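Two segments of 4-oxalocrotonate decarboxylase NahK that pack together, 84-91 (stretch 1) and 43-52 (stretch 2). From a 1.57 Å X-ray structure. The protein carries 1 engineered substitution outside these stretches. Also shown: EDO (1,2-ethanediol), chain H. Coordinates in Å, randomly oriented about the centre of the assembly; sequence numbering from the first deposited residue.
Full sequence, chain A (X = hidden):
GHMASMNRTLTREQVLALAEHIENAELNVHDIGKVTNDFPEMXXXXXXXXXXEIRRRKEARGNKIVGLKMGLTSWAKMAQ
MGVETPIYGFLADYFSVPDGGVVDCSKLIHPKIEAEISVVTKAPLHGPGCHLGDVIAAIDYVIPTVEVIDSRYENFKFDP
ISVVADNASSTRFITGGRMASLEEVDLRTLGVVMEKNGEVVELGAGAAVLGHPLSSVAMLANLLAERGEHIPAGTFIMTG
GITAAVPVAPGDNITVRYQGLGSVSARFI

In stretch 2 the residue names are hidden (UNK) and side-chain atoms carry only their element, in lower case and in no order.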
# COMPACT_ATOMS: atom_id res chain seq x y z
N GLU A 84 -13.53 -4.49 5.57
CA GLU A 84 -13.06 -4.02 6.86
C GLU A 84 -11.89 -4.84 7.40
O GLU A 84 -11.60 -4.79 8.59
CB GLU A 84 -14.20 -4.01 7.87
CG GLU A 84 -15.28 -3.00 7.54
CD GLU A 84 -16.65 -3.64 7.43
OE1 GLU A 84 -17.26 -3.91 8.48
OE2 GLU A 84 -17.11 -3.86 6.29
N THR A 85 -11.23 -5.58 6.52
CA THR A 85 -10.10 -6.42 6.90
C THR A 85 -8.77 -5.83 6.41
O THR A 85 -8.55 -5.72 5.20
CB THR A 85 -10.24 -7.85 6.33
OG1 THR A 85 -10.22 -7.80 4.90
CG2 THR A 85 -11.55 -8.49 6.79
N PRO A 86 -7.88 -5.46 7.34
CA PRO A 86 -6.57 -4.93 6.95
C PRO A 86 -5.71 -5.97 6.27
O PRO A 86 -5.66 -7.13 6.68
CB PRO A 86 -5.94 -4.50 8.27
CG PRO A 86 -7.09 -4.40 9.24
CD PRO A 86 -8.04 -5.48 8.81
N ILE A 87 -5.02 -5.53 5.23
CA ILE A 87 -4.21 -6.40 4.39
C ILE A 87 -2.85 -5.75 4.16
O ILE A 87 -2.67 -4.56 4.45
CB ILE A 87 -4.89 -6.66 3.03
CG1 ILE A 87 -5.10 -5.34 2.29
CG2 ILE A 87 -6.23 -7.37 3.24
CD1 ILE A 87 -5.77 -5.51 0.91
N TYR A 88 -1.89 -6.52 3.66
CA TYR A 88 -0.62 -5.94 3.28
C TYR A 88 -0.25 -6.35 1.85
O TYR A 88 -0.84 -7.28 1.29
CB TYR A 88 0.50 -6.32 4.26
CG TYR A 88 0.93 -7.78 4.25
CD1 TYR A 88 1.81 -8.26 3.29
CD2 TYR A 88 0.45 -8.67 5.21
CE1 TYR A 88 2.20 -9.60 3.29
CE2 TYR A 88 0.84 -9.99 5.23
CZ TYR A 88 1.71 -10.46 4.26
OH TYR A 88 2.10 -11.79 4.26
N GLY A 89 0.71 -5.65 1.28
CA GLY A 89 1.30 -6.01 -0.00
C GLY A 89 2.73 -5.49 -0.03
O GLY A 89 3.19 -4.88 0.93
N PHE A 90 3.44 -5.74 -1.13
CA PHE A 90 4.83 -5.31 -1.24
C PHE A 90 5.01 -4.20 -2.26
O PHE A 90 4.15 -3.99 -3.13
CB PHE A 90 5.73 -6.50 -1.61
CG PHE A 90 5.49 -7.02 -3.01
CD1 PHE A 90 6.14 -6.45 -4.10
CD2 PHE A 90 4.59 -8.05 -3.23
CE1 PHE A 90 5.90 -6.92 -5.39
CE2 PHE A 90 4.35 -8.52 -4.51
CZ PHE A 90 5.01 -7.95 -5.59
N LEU A 91 6.14 -3.50 -2.17
CA LEU A 91 6.47 -2.40 -3.09
C LEU A 91 7.75 -2.72 -3.88
O LEU A 91 8.82 -2.95 -3.29
CB LEU A 91 6.65 -1.09 -2.31
CG LEU A 91 5.47 -0.69 -1.43
CD1 LEU A 91 5.86 0.50 -0.55
CD2 LEU A 91 4.26 -0.34 -2.28
N UNK A 43 -8.83 -19.09 -0.14
CA UNK A 43 -8.68 -18.55 1.21
C UNK A 43 -7.68 -17.40 1.24
O UNK A 43 -6.98 -17.16 0.26
c UNK A 43 -8.19 -19.60 2.19
o UNK A 43 -6.86 -20.00 1.84
c UNK A 43 -9.11 -20.82 2.16
N UNK A 44 -7.58 -16.73 2.38
CA UNK A 44 -6.57 -15.69 2.53
C UNK A 44 -5.16 -16.28 2.41
O UNK A 44 -4.26 -15.66 1.83
c UNK A 44 -9.54 -11.71 3.71
c UNK A 44 -7.71 -13.82 3.80
c UNK A 44 -9.86 -12.88 4.38
c UNK A 44 -7.41 -12.64 3.14
c UNK A 44 -8.31 -11.60 3.08
c UNK A 44 -8.95 -13.92 4.43
c UNK A 44 -6.72 -14.95 3.85
N UNK A 45 -4.94 -17.48 2.96
CA UNK A 45 -3.64 -18.11 2.84
C UNK A 45 -3.32 -18.41 1.36
O UNK A 45 -2.18 -18.19 0.93
c UNK A 45 -3.57 -19.39 3.68
N UNK A 46 -4.30 -18.88 0.60
CA UNK A 46 -4.17 -19.03 -0.86
C UNK A 46 -3.75 -17.71 -1.52
O UNK A 46 -2.82 -17.66 -2.33
c UNK A 46 -5.48 -19.48 -1.51
c UNK A 46 -5.83 -20.93 -1.25
o UNK A 46 -7.05 -21.19 -1.12
o UNK A 46 -4.94 -21.80 -1.20
N UNK A 47 -4.46 -16.65 -1.17
CA UNK A 47 -4.24 -15.35 -1.79
C UNK A 47 -2.86 -14.79 -1.45
O UNK A 47 -2.19 -14.22 -2.31
c UNK A 47 -5.33 -14.38 -1.35
N UNK A 48 -2.42 -14.97 -0.20
CA UNK A 48 -1.09 -14.49 0.14
C UNK A 48 -0.02 -15.36 -0.53
O UNK A 48 1.04 -14.85 -0.89
c UNK A 48 -2.36 -10.72 3.36
c UNK A 48 -1.25 -10.71 2.55
c UNK A 48 -0.89 -14.42 1.66
c UNK A 48 -0.77 -11.90 2.01
o UNK A 48 -2.84 -9.53 3.89
c UNK A 48 -3.02 -11.91 3.63
c UNK A 48 -1.41 -13.12 2.27
c UNK A 48 -2.54 -13.10 3.08
N UNK A 49 -0.30 -16.65 -0.73
CA UNK A 49 0.61 -17.51 -1.49
C UNK A 49 0.81 -16.93 -2.89
O UNK A 49 1.93 -16.85 -3.40
o UNK A 49 0.92 -19.35 0.59
c UNK A 49 0.24 -19.78 -0.36
c UNK A 49 0.08 -18.95 -1.63
o UNK A 49 -0.31 -20.90 -0.34
N UNK A 50 -0.30 -16.53 -3.51
CA UNK A 50 -0.23 -15.94 -4.84
C UNK A 50 0.55 -14.62 -4.81
O UNK A 50 1.42 -14.40 -5.65
c UNK A 50 -1.64 -15.73 -5.43
c UNK A 50 -2.32 -17.07 -5.68
c UNK A 50 -1.59 -14.91 -6.72
N UNK A 51 0.26 -13.76 -3.83
CA UNK A 51 0.97 -12.49 -3.72
C UNK A 51 2.48 -12.68 -3.56
O UNK A 51 3.27 -11.99 -4.22
c UNK A 51 0.78 -9.53 -1.21
c UNK A 51 0.44 -11.67 -2.53
c UNK A 51 1.06 -10.26 -2.50
o UNK A 51 1.69 -9.29 -0.40
n UNK A 51 -0.47 -9.13 -1.01
N UNK A 52 2.88 -13.59 -2.68
CA UNK A 52 4.30 -13.80 -2.45
C UNK A 52 4.97 -14.46 -3.67
O UNK A 52 6.16 -14.29 -3.90
c UNK A 52 6.99 -11.88 2.78
n UNK A 52 3.53 -12.86 1.92
c UNK A 52 3.26 -13.59 0.77
c UNK A 52 7.61 -12.48 1.67
c UNK A 52 4.55 -14.63 -1.18
c UNK A 52 4.88 -12.63 1.99
c UNK A 52 6.87 -13.16 0.71
c UNK A 52 5.63 -11.95 2.96
c UNK A 52 4.41 -13.85 0.10
c UNK A 52 5.48 -13.25 0.87
C1 EDO H . -0.66 -13.61 6.11
O1 EDO H . 0.70 -13.15 6.30
C2 EDO H . -1.65 -12.75 6.90
O2 EDO H . -2.90 -13.45 7.04
O HOH W 1 -4.71 -9.63 5.70

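Position 43 carries one carbon bearing an oxygen and a second carbon, a beta-branched hydroxyl out of reach of stretch 1: T43. It stands just before the helix, and its side-chain oxygen accepts from the backbone N of position 46, a capping bond.

Position 44 has one carbon leading to a ring of six carbons with no heteroatom, and a ring carbon lies 4.1 Å from T85 OG1, so it is F44. The atom is F44 CZ, and the contact is without a hydrogen bond; that hydroxyl finds no partner in the model.

Position 45 has a single side-chain carbon and touches nothing on stretch 1: A45. Position 46 shows two carbons, the second carrying two oxygens, and does not reach stretch 1. Four such atoms make a short carboxylate, D46, which returns the cap: T43 N donates to D46 OD2 at 2.9 Å, while D46 N donates to T43 OG1 at 3.1 Å.

Position 47, again one carbon and also out of contact, is A47.

At position 48 one carbon leads to a six-carbon ring bearing an oxygen, which lies 3.2 Å from the backbone N of Y88. This is Y48. Y88 N donates to Y48 OH, and the rings form an offset stack, centroids 4.5 Å apart and planes at 27°. Water 1 lies 2.6 Å from Y48 OH and donates to P86 O at 2.8 Å, extending the link to the backbone of the loop just before the strand.

Neither of the next two positions reaches stretch 1: position 49 repeats the two carbons and paired oxygens of a carboxylate, D49; position 50 has one carbon forking into two, V50.

Position 51 has three carbons in a row, the third carrying an oxygen and a nitrogen; the nitrogen lies 3.0 Å from Y88 O and the oxygen 3.3 Å from G89 CA. This is the amide of Q51. With chi1 and chi2 both t, the chain extends to the strand, where Q51 NE2 donates to Y88 O.

Position 52 holds one carbon, then fused five- and six-membered rings holding eight carbons and one nitrogen, and the ring nitrogen lies 2.9 Å from Y88 OH: W52. W52 NE1 donates to Y88 OH, meeting the Y88 ring at its edge. Y88 OH in turn donates to EDO O1 at 2.8 Å.

The rule is a nearly parallel helix and strand, at 8° with axes 9.7 Å apart, joined by side chains that span the gap. Successive turns present 44, 48 and 51, all with CA-to-CB toward stretch 1, and Y88 is the hub: Y48 and Q51 satisfy its backbone N and O, Y48 stacks on its ring, and W52 engages its hydroxyl. Aromatic packing and directional bonds thus fix the same residue.

Stretch 2, residues 43-52: TFADAYDVQW
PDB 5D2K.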